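Local coordinates for protein BtGH115A (Bacteroides thetaiotaomicron, PDB 5BY3) that acts as a family GH115 4-O-methyl-alpha-glucuronidase with specificity for decorated arabinogalactans, probably removing alpha-linked 4-O-methyl-glucuronic acid from these polysaccharides, at residues P38-S43 and H114-G119; I123-G128 and R205-T210; V516-W521 and L578-K583. All coordinates share one frame; numbering follows the deposited sequence.

Contact 1. Residues P38-S43 and H114-G119; sequences PVVRTS and HGTAYG
His114 meets Val39 where two nearly parallel helices lie side by side, their axes 8.3 Å apart at closest and inclined by 7°. CB of His114 points away from residues 38-43, yet the ring swings back: Val39 CG1 sits over the rim of one face, 4.2 Å from His114 CE1. The ring's NE2 is hydrogen-bonded to Gly236 O. Thr116 turns its methyl to the other helix: CG2, anti to the backbone N, lies 3.8 Å from Val40 CG1, while OG1 bonds to Thr72 OG1 and Asp112 O. The CA atoms nearest each other across the segments are those of Ala117 and Val40, 4.8 Å apart. CB of Ala117 packs 3.8 Å from Val39 CG2 and only 3.3 Å from Ser43 OG. That hydroxyl is tied back to its own helix, OG of Ser43 donating to Val39 O at 2.6 Å with a C=O...donor angle of 159°. An alanine at Ser43 would probably cost Val39 O its hydroxyl donor and open a small gap beside the Ala117 methyl. Both helices follow strands of one mixed sheet, 28-31 and 106-110, which run parallel with strand 68-72 between them; Thr72 belongs to that middle strand, and Thr42 OG1 reaches Lys234 O on helix 228-235.

Contact 2. Residues I123-G128 and R205-T210; sequences ISRLLG and RLRANT
Arg125 and Arg207 lay their guanidinium groups flat on one another, with centres 3.4 Å apart and planes 7° from parallel. Each CZ stands over the centre of the other group, so this is a face-to-face stack of two like charges. NE of Arg125 and NE of Arg207, both donors, are not bonded to each other. The bend at chi2 of Arg207 (102°) places its CD within 3.7 Å of Arg125 NH2. Asp449 and Glu122 form long, weak ion pairs with Arg207, which also makes a cation-pi contact with Trp452; these would probably ease the repulsion. Arg207, with positive phi, ends helix 193-205 in a Schellman motif, and the chain then enters strand 210-212 of the eight-stranded parallel sheet of the TIM-barrel-clan domain. Hydrogen bonding comes from Arg125, whose NH2 donates to Arg205 O at 2.9 Å with an N-H...O angle of 143°, the oxygen lying somewhat out of the guanidinium plane. Arg125 NE adds a weak bond to Arg205 O at 3.4 Å. Salt bridges hold the Arg205 side chain, NH1 to Asp50 and NH2 to Glu133, and Ser124 OG is hydrogen-bonded to the same Asp50 oxygen, OD2.

Contact 3. Residues V516-W521 and L578-K583; sequences VKDLPW and LARHDK
Arg580 reaches from the last turn of helix 552-580 to Asp518 on the loop that leads to helix 523-543. Its CB points toward that loop, and CG and CD carry the chain outward until a bend at chi3 (-68°) places NE beside the carboxylate. NE donates to Asp518 OD1 at 3.1 Å. Beyond CZ, NH2 of Arg580 donates to the anti lone pair of the same Asp518 OD1 at 2.9 Å, with an N-H...O angle of 151°. The salt bridge is thus a side-on grip by two nitrogens on one oxygen, which lies in the guanidinium plane; the carboxylate is turned 28° from that plane. CA of Lys517 rests over the rim of one guanidinium face, 3.9 Å above it. The helix bearing this arginine closes in a Schellman motif with Asp582 as its positive-phi C' residue, Lys583 N bonding to Leu578 O. NH1 of Arg580 comes within 4.0 Å of Val516 CG1, the two side chains crossing at about a right angle. His581 stands near the tip of Asp518 and has its ND1 hydrogen-bonded to Gln577 O. The loop backbone is held as well, Asp518 O accepting from Asn503 ND2 and Leu519 N donating to Gln577 OE1.

How the contacts relate
Contacts 1 and 2 share helix 113-126 and lie about 10 Å apart between centres, whereas contact 3 is on the opposite side of the chain's centre, its centre about 56 and 48 Å from theirs. The first two touch directly: Tyr118 OH is probably hydrogen-bonded to Ala208 O, 3.1 Å away. Both are buried, but their chemistry differs. Contact 1 is helix-to-helix packing, mostly of small and apolar groups, without a cross-segment hydrogen bond; contact 2 links helix 113-126 to the barrel-clan domain through charged groups. Contact 3, a surface contact between a loop and a helix end, relies on a salt bridge of opposite charges, where contact 2 stacks like ones.

Contact 1. Residues P38-S43 and H114-G119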
loop_
_atom_site.group_PDB
_atom_site.type_symbol
_atom_site.label_atom_id
_atom_site.label_comp_id
_atom_site.label_asym_id
_atom_site.label_seq_id
_atom_site.Cartn_x
_atom_site.Cartn_y
_atom_site.Cartn_z
ATOM N N PRO A 38 9.053 21.218 -17.126
ATOM C CA PRO A 38 10.038 20.104 -17.162
ATOM C C PRO A 38 9.417 18.696 -17.234
ATOM O O PRO A 38 9.878 17.830 -18.014
ATOM C CB PRO A 38 10.821 20.281 -15.855
ATOM C CG PRO A 38 10.393 21.641 -15.284
ATOM C CD PRO A 38 9.559 22.342 -16.318
ATOM N N VAL A 39 8.341 18.511 -16.473
ATOM C CA VAL A 39 7.662 17.241 -16.352
ATOM C C VAL A 39 7.160 16.810 -17.717
ATOM O O VAL A 39 7.161 15.602 -18.018
ATOM C CB VAL A 39 6.562 17.284 -15.253
ATOM C CG1 VAL A 39 5.503 18.353 -15.540
ATOM C CG2 VAL A 39 5.944 15.914 -15.016
ATOM N N VAL A 40 6.790 17.779 -18.565
ATOM C CA VAL A 40 6.332 17.443 -19.910
ATOM C C VAL A 40 7.517 16.903 -20.722
ATOM O O VAL A 40 7.418 15.860 -21.353
ATOM C CB VAL A 40 5.593 18.620 -20.623
ATOM C CG1 VAL A 40 5.204 18.266 -22.062
ATOM C CG2 VAL A 40 4.343 18.989 -19.856
ATOM N N ARG A 41 8.649 17.589 -20.652
ATOM C CA ARG A 41 9.822 17.183 -21.418
ATOM C C ARG A 41 10.393 15.851 -20.929
ATOM O O ARG A 41 10.779 15.027 -21.735
ATOM C CB ARG A 41 10.880 18.301 -21.470
ATOM C CG ARG A 41 10.814 19.170 -22.744
ATOM C CD ARG A 41 11.290 20.613 -22.530
ATOM N NE ARG A 41 12.382 20.722 -21.540
ATOM C CZ ARG A 41 12.316 21.377 -20.374
ATOM N NH1 ARG A 41 11.213 22.035 -20.004
ATOM N NH2 ARG A 41 13.376 21.383 -19.568
ATOM N N THR A 42 10.359 15.631 -19.624
ATOM C CA THR A 42 10.815 14.378 -19.009
ATOM C C THR A 42 10.035 13.164 -19.515
ATOM O O THR A 42 10.635 12.133 -19.772
ATOM C CB THR A 42 10.700 14.449 -17.487
ATOM O OG1 THR A 42 11.382 15.610 -17.026
ATOM C CG2 THR A 42 11.340 13.253 -16.865
ATOM N N SER A 43 8.716 13.325 -19.665
ATOM C CA SER A 43 7.780 12.279 -20.093
ATOM C C SER A 43 7.894 11.976 -21.570
ATOM O O SER A 43 7.719 10.825 -22.013
ATOM C CB SER A 43 6.333 12.702 -19.795
ATOM O OG SER A 43 6.237 13.185 -18.462
ATOM N N HIS A 114 0.986 18.543 -15.504
ATOM C CA HIS A 114 0.926 17.143 -15.120
ATOM C C HIS A 114 -0.004 16.356 -16.028
ATOM O O HIS A 114 0.348 15.274 -16.514
ATOM C CB HIS A 114 0.621 17.002 -13.634
ATOM C CG HIS A 114 1.834 17.212 -12.785
ATOM N ND1 HIS A 114 2.379 18.457 -12.572
ATOM C CD2 HIS A 114 2.659 16.333 -12.169
ATOM C CE1 HIS A 114 3.471 18.344 -11.835
ATOM N NE2 HIS A 114 3.657 17.064 -11.565
ATOM N N GLY A 115 -1.137 16.969 -16.354
ATOM C CA GLY A 115 -2.076 16.398 -17.307
ATOM C C GLY A 115 -1.455 16.089 -18.647
ATOM O O GLY A 115 -1.702 15.038 -19.228
ATOM N N THR A 116 -0.663 17.011 -19.160
ATOM C CA THR A 116 0.025 16.795 -20.412
ATOM C C THR A 116 0.973 15.585 -20.274
ATOM O O THR A 116 0.944 14.699 -21.121
ATOM C CB THR A 116 0.763 18.078 -20.827
ATOM O OG1 THR A 116 -0.184 19.145 -20.857
ATOM C CG2 THR A 116 1.423 17.940 -22.211
ATOM N N ALA A 117 1.765 15.547 -19.189
ATOM C CA ALA A 117 2.682 14.438 -18.908
ATOM C C ALA A 117 1.958 13.088 -18.914
ATOM O O ALA A 117 2.435 12.114 -19.537
ATOM C CB ALA A 117 3.392 14.650 -17.580
ATOM N N TYR A 118 0.793 13.045 -18.248
ATOM C CA TYR A 118 0.062 11.795 -18.061
ATOM C C TYR A 118 -0.535 11.302 -19.369
ATOM O O TYR A 118 -0.578 10.067 -19.616
ATOM C CB TYR A 118 -0.978 11.947 -16.958
ATOM C CG TYR A 118 -0.384 12.214 -15.600
ATOM C CD1 TYR A 118 0.815 11.592 -15.218
ATOM C CD2 TYR A 118 -1.021 13.061 -14.669
ATOM C CE1 TYR A 118 1.372 11.792 -13.979
ATOM C CE2 TYR A 118 -0.452 13.270 -13.403
ATOM C CZ TYR A 118 0.753 12.639 -13.069
ATOM O OH TYR A 118 1.388 12.797 -11.836
ATOM N N GLY A 119 -0.962 12.265 -20.210
ATOM C CA GLY A 119 -1.400 11.992 -21.610
ATOM C C GLY A 119 -0.375 11.290 -22.491
ATOM O O GLY A 119 -0.692 10.315 -23.171
#

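Contact 2. Residues I123-G128 and R205-T210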
loop_
_atom_site.group_PDB
_atom_site.type_symbol
_atom_site.label_atom_id
_atom_site.label_comp_id
_atom_site.label_asym_id
_atom_site.label_seq_id
_atom_site.Cartn_x
_atom_site.Cartn_y
_atom_site.Cartn_z
ATOM N N ILE A 123 0.143 6.946 -23.878
ATOM C CA ILE A 123 0.502 6.450 -25.203
ATOM C C ILE A 123 1.493 5.340 -24.976
ATOM O O ILE A 123 1.443 4.327 -25.654
ATOM C CB ILE A 123 1.117 7.554 -26.078
ATOM C CG1 ILE A 123 0.082 8.676 -26.259
ATOM C CG2 ILE A 123 1.648 6.996 -27.410
ATOM C CD1 ILE A 123 0.572 9.797 -27.144
ATOM N N SER A 124 2.336 5.525 -23.957
ATOM C CA SER A 124 3.301 4.525 -23.568
ATOM C C SER A 124 2.616 3.241 -23.015
ATOM O O SER A 124 3.023 2.126 -23.372
ATOM C CB SER A 124 4.323 5.168 -22.659
ATOM O OG SER A 124 4.794 4.245 -21.710
ATOM N N ARG A 125 1.563 3.392 -22.204
ATOM C CA ARG A 125 0.701 2.253 -21.791
ATOM C C ARG A 125 0.030 1.519 -22.970
ATOM O O ARG A 125 -0.039 0.274 -22.972
ATOM C CB ARG A 125 -0.366 2.681 -20.755
ATOM C CG ARG A 125 0.189 2.892 -19.343
ATOM C CD ARG A 125 -0.626 3.894 -18.508
ATOM N NE ARG A 125 -0.294 3.812 -17.073
ATOM C CZ ARG A 125 -0.701 2.847 -16.221
ATOM N NH1 ARG A 125 -1.504 1.839 -16.599
ATOM N NH2 ARG A 125 -0.306 2.894 -14.955
ATOM N N LEU A 126 -0.464 2.297 -23.945
ATOM C CA LEU A 126 -1.094 1.802 -25.178
ATOM C C LEU A 126 -0.113 0.966 -26.040
ATOM O O LEU A 126 -0.494 0.047 -26.760
ATOM C CB LEU A 126 -1.591 3.000 -26.005
ATOM C CG LEU A 126 -2.823 3.758 -25.507
ATOM C CD1 LEU A 126 -3.105 4.903 -26.419
ATOM C CD2 LEU A 126 -4.058 2.870 -25.412
ATOM N N LEU A 127 1.154 1.332 -25.994
ATOM C CA LEU A 127 2.158 0.599 -26.687
ATOM C C LEU A 127 2.491 -0.707 -25.932
ATOM O O LEU A 127 3.318 -1.502 -26.390
ATOM C CB LEU A 127 3.387 1.471 -26.862
ATOM C CG LEU A 127 3.195 2.685 -27.749
ATOM C CD1 LEU A 127 4.463 3.483 -27.656
ATOM C CD2 LEU A 127 2.948 2.305 -29.202
ATOM N N GLY A 128 1.833 -0.925 -24.792
ATOM C CA GLY A 128 2.016 -2.147 -24.059
ATOM C C GLY A 128 3.220 -2.127 -23.145
ATOM O O GLY A 128 3.749 -3.193 -22.811
ATOM N N ARG A 205 4.947 6.668 -14.387
ATOM C CA ARG A 205 4.280 5.568 -15.089
ATOM C C ARG A 205 3.080 5.044 -14.302
ATOM O O ARG A 205 2.170 4.460 -14.896
ATOM C CB ARG A 205 5.252 4.428 -15.331
ATOM C CG ARG A 205 6.283 4.680 -16.388
ATOM C CD ARG A 205 7.009 3.346 -16.633
ATOM N NE ARG A 205 8.185 3.413 -17.512
ATOM C CZ ARG A 205 8.146 3.713 -18.809
ATOM N NH1 ARG A 205 6.992 4.032 -19.402
ATOM N NH2 ARG A 205 9.274 3.734 -19.521
ATOM N N LEU A 206 3.111 5.207 -12.971
ATOM C CA LEU A 206 1.989 4.858 -12.116
ATOM C C LEU A 206 0.942 5.987 -11.950
ATOM O O LEU A 206 -0.086 5.804 -11.270
ATOM C CB LEU A 206 2.499 4.375 -10.752
ATOM C CG LEU A 206 3.226 3.037 -10.657
ATOM C CD1 LEU A 206 3.912 2.913 -9.305
ATOM C CD2 LEU A 206 2.282 1.875 -10.909
ATOM N N ARG A 207 1.217 7.127 -12.596
ATOM C CA ARG A 207 0.447 8.405 -12.508
ATOM C C ARG A 207 0.389 8.992 -11.107
ATOM O O ARG A 207 -0.581 9.628 -10.747
ATOM C CB ARG A 207 -0.989 8.320 -13.079
ATOM C CG ARG A 207 -1.167 7.695 -14.456
ATOM C CD ARG A 207 -1.689 6.278 -14.270
ATOM N NE ARG A 207 -2.456 5.853 -15.432
ATOM C CZ ARG A 207 -3.332 4.861 -15.467
ATOM N NH1 ARG A 207 -3.624 4.113 -14.393
ATOM N NH2 ARG A 207 -3.934 4.641 -16.615
ATOM N N ALA A 208 1.404 8.724 -10.305
ATOM C CA ALA A 208 1.515 9.241 -8.961
ATOM C C ALA A 208 2.226 10.577 -9.110
ATOM O O ALA A 208 2.953 10.806 -10.112
ATOM C CB ALA A 208 2.322 8.278 -8.093
ATOM N N ASN A 209 2.007 11.479 -8.152
ATOM C CA ASN A 209 2.603 12.819 -8.258
ATOM C C ASN A 209 3.429 13.253 -7.065
ATOM O O ASN A 209 4.092 14.296 -7.139
ATOM C CB ASN A 209 1.557 13.886 -8.628
ATOM C CG ASN A 209 0.389 13.929 -7.671
ATOM O OD1 ASN A 209 0.440 13.371 -6.563
ATOM N ND2 ASN A 209 -0.696 14.593 -8.101
ATOM N N THR A 210 3.411 12.438 -6.006
ATOM C CA THR A 210 3.936 12.803 -4.688
ATOM C C THR A 210 4.974 11.771 -4.175
ATOM O O THR A 210 4.888 10.605 -4.498
ATOM C CB THR A 210 2.750 12.946 -3.705
ATOM O OG1 THR A 210 1.791 13.877 -4.241
ATOM C CG2 THR A 210 3.190 13.383 -2.345
#

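Contact 3. Residues V516-W521 and L578-K583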
loop_
_atom_site.group_PDB
_atom_site.type_symbol
_atom_site.label_atom_id
_atom_site.label_comp_id
_atom_site.label_asym_id
_atom_site.label_seq_id
_atom_site.Cartn_x
_atom_site.Cartn_y
_atom_site.Cartn_z
ATOM N N VAL A 516 10.558 -18.151 19.512
ATOM C CA VAL A 516 9.699 -18.893 18.603
ATOM C C VAL A 516 8.901 -20.025 19.330
ATOM O O VAL A 516 9.454 -20.773 20.160
ATOM C CB VAL A 516 10.507 -19.387 17.388
ATOM C CG1 VAL A 516 9.768 -20.484 16.635
ATOM C CG2 VAL A 516 10.802 -18.234 16.429
ATOM N N LYS A 517 7.603 -20.132 19.019
ATOM C CA LYS A 517 6.685 -20.984 19.778
ATOM C C LYS A 517 5.467 -21.383 18.948
ATOM O O LYS A 517 5.124 -20.696 17.987
ATOM C CB LYS A 517 6.250 -20.290 21.075
ATOM C CG LYS A 517 5.462 -18.996 20.848
ATOM C CD LYS A 517 5.931 -17.868 21.759
ATOM C CE LYS A 517 5.008 -17.759 22.938
ATOM N NZ LYS A 517 3.627 -17.498 22.434
ATOM N N ASP A 518 4.822 -22.485 19.340
ATOM C CA ASP A 518 3.626 -23.018 18.674
ATOM C C ASP A 518 2.590 -21.943 18.312
ATOM O O ASP A 518 2.264 -21.051 19.114
ATOM C CB ASP A 518 2.906 -24.070 19.559
ATOM C CG ASP A 518 3.776 -25.284 19.920
ATOM O OD1 ASP A 518 4.932 -25.429 19.440
ATOM O OD2 ASP A 518 3.260 -26.108 20.706
ATOM N N LEU A 519 2.063 -22.060 17.109
ATOM C CA LEU A 519 0.842 -21.388 16.741
ATOM C C LEU A 519 -0.252 -22.272 17.308
ATOM O O LEU A 519 -0.034 -23.484 17.400
ATOM C CB LEU A 519 0.755 -21.273 15.219
ATOM C CG LEU A 519 1.805 -20.299 14.675
ATOM C CD1 LEU A 519 2.253 -20.746 13.320
ATOM C CD2 LEU A 519 1.277 -18.874 14.620
ATOM N N PRO A 520 -1.409 -21.688 17.730
ATOM C CA PRO A 520 -2.440 -22.564 18.347
ATOM C C PRO A 520 -3.261 -23.344 17.301
ATOM O O PRO A 520 -4.497 -23.152 17.176
ATOM C CB PRO A 520 -3.312 -21.581 19.160
ATOM C CG PRO A 520 -3.095 -20.215 18.527
ATOM C CD PRO A 520 -1.783 -20.250 17.761
ATOM N N TRP A 521 -2.572 -24.199 16.534
ATOM C CA TRP A 521 -3.214 -24.976 15.474
ATOM C C TRP A 521 -2.981 -26.488 15.681
ATOM O O TRP A 521 -1.966 -26.885 16.240
ATOM C CB TRP A 521 -2.720 -24.539 14.088
ATOM C CG TRP A 521 -2.854 -23.072 13.702
ATOM C CD1 TRP A 521 -3.682 -22.100 14.270
ATOM C CD2 TRP A 521 -2.158 -22.414 12.631
ATOM N NE1 TRP A 521 -3.505 -20.887 13.618
ATOM C CE2 TRP A 521 -2.571 -21.051 12.625
ATOM C CE3 TRP A 521 -1.204 -22.836 11.689
ATOM C CZ2 TRP A 521 -2.083 -20.142 11.705
ATOM C CZ3 TRP A 521 -0.720 -21.947 10.813
ATOM C CH2 TRP A 521 -1.165 -20.610 10.793
ATOM N N LEU A 578 6.215 -29.249 14.469
ATOM C CA LEU A 578 6.033 -30.709 14.475
ATOM C C LEU A 578 7.231 -31.410 15.109
ATOM O O LEU A 578 7.026 -32.355 15.858
ATOM C CB LEU A 578 5.770 -31.256 13.085
ATOM C CG LEU A 578 4.512 -30.798 12.352
ATOM C CD1 LEU A 578 4.634 -31.222 10.910
ATOM C CD2 LEU A 578 3.227 -31.297 12.993
ATOM N N ALA A 579 8.442 -30.890 14.870
ATOM C CA ALA A 579 9.687 -31.424 15.433
ATOM C C ALA A 579 9.821 -31.310 16.955
ATOM O O ALA A 579 10.249 -32.269 17.593
ATOM C CB ALA A 579 10.896 -30.801 14.746
ATOM N N ARG A 580 9.492 -30.139 17.516
ATOM C CA ARG A 580 9.374 -29.932 18.974
ATOM C C ARG A 580 8.521 -30.991 19.643
ATOM O O ARG A 580 8.797 -31.367 20.775
ATOM C CB ARG A 580 8.753 -28.549 19.304
ATOM C CG ARG A 580 9.710 -27.363 19.177
ATOM C CD ARG A 580 9.161 -26.098 19.840
ATOM N NE ARG A 580 7.976 -25.541 19.158
ATOM C CZ ARG A 580 8.019 -24.714 18.117
ATOM N NH1 ARG A 580 9.184 -24.329 17.581
ATOM N NH2 ARG A 580 6.890 -24.283 17.588
ATOM N N HIS A 581 7.444 -31.412 18.973
ATOM C CA HIS A 581 6.543 -32.432 19.520
ATOM C C HIS A 581 6.855 -33.863 19.017
ATOM O O HIS A 581 6.011 -34.741 19.134
ATOM C CB HIS A 581 5.065 -32.076 19.245
ATOM C CG HIS A 581 4.591 -30.859 19.967
ATOM N ND1 HIS A 581 4.738 -29.582 19.453
ATOM C CD2 HIS A 581 3.969 -30.718 21.162
ATOM C CE1 HIS A 581 4.236 -28.707 20.308
ATOM N NE2 HIS A 581 3.754 -29.371 21.348
ATOM N N ASP A 582 8.060 -34.087 18.473
ATOM C CA ASP A 582 8.575 -35.438 18.183
ATOM C C ASP A 582 7.715 -36.102 17.095
ATOM O O ASP A 582 7.424 -37.304 17.144
ATOM C CB ASP A 582 8.612 -36.271 19.495
ATOM C CG ASP A 582 9.769 -37.258 19.562
ATOM O OD1 ASP A 582 10.941 -36.808 19.615
ATOM O OD2 ASP A 582 9.495 -38.486 19.609
ATOM N N LYS A 583 7.302 -35.290 16.123
ATOM C CA LYS A 583 6.416 -35.730 15.036
ATOM C C LYS A 583 7.026 -35.493 13.646
ATOM O O LYS A 583 6.352 -35.730 12.613
ATOM C CB LYS A 583 5.060 -35.025 15.131
ATOM C CG LYS A 583 4.414 -35.191 16.473
ATOM C CD LYS A 583 2.913 -35.230 16.411
ATOM C CE LYS A 583 2.452 -36.313 17.375
ATOM N NZ LYS A 583 1.223 -35.890 18.086
#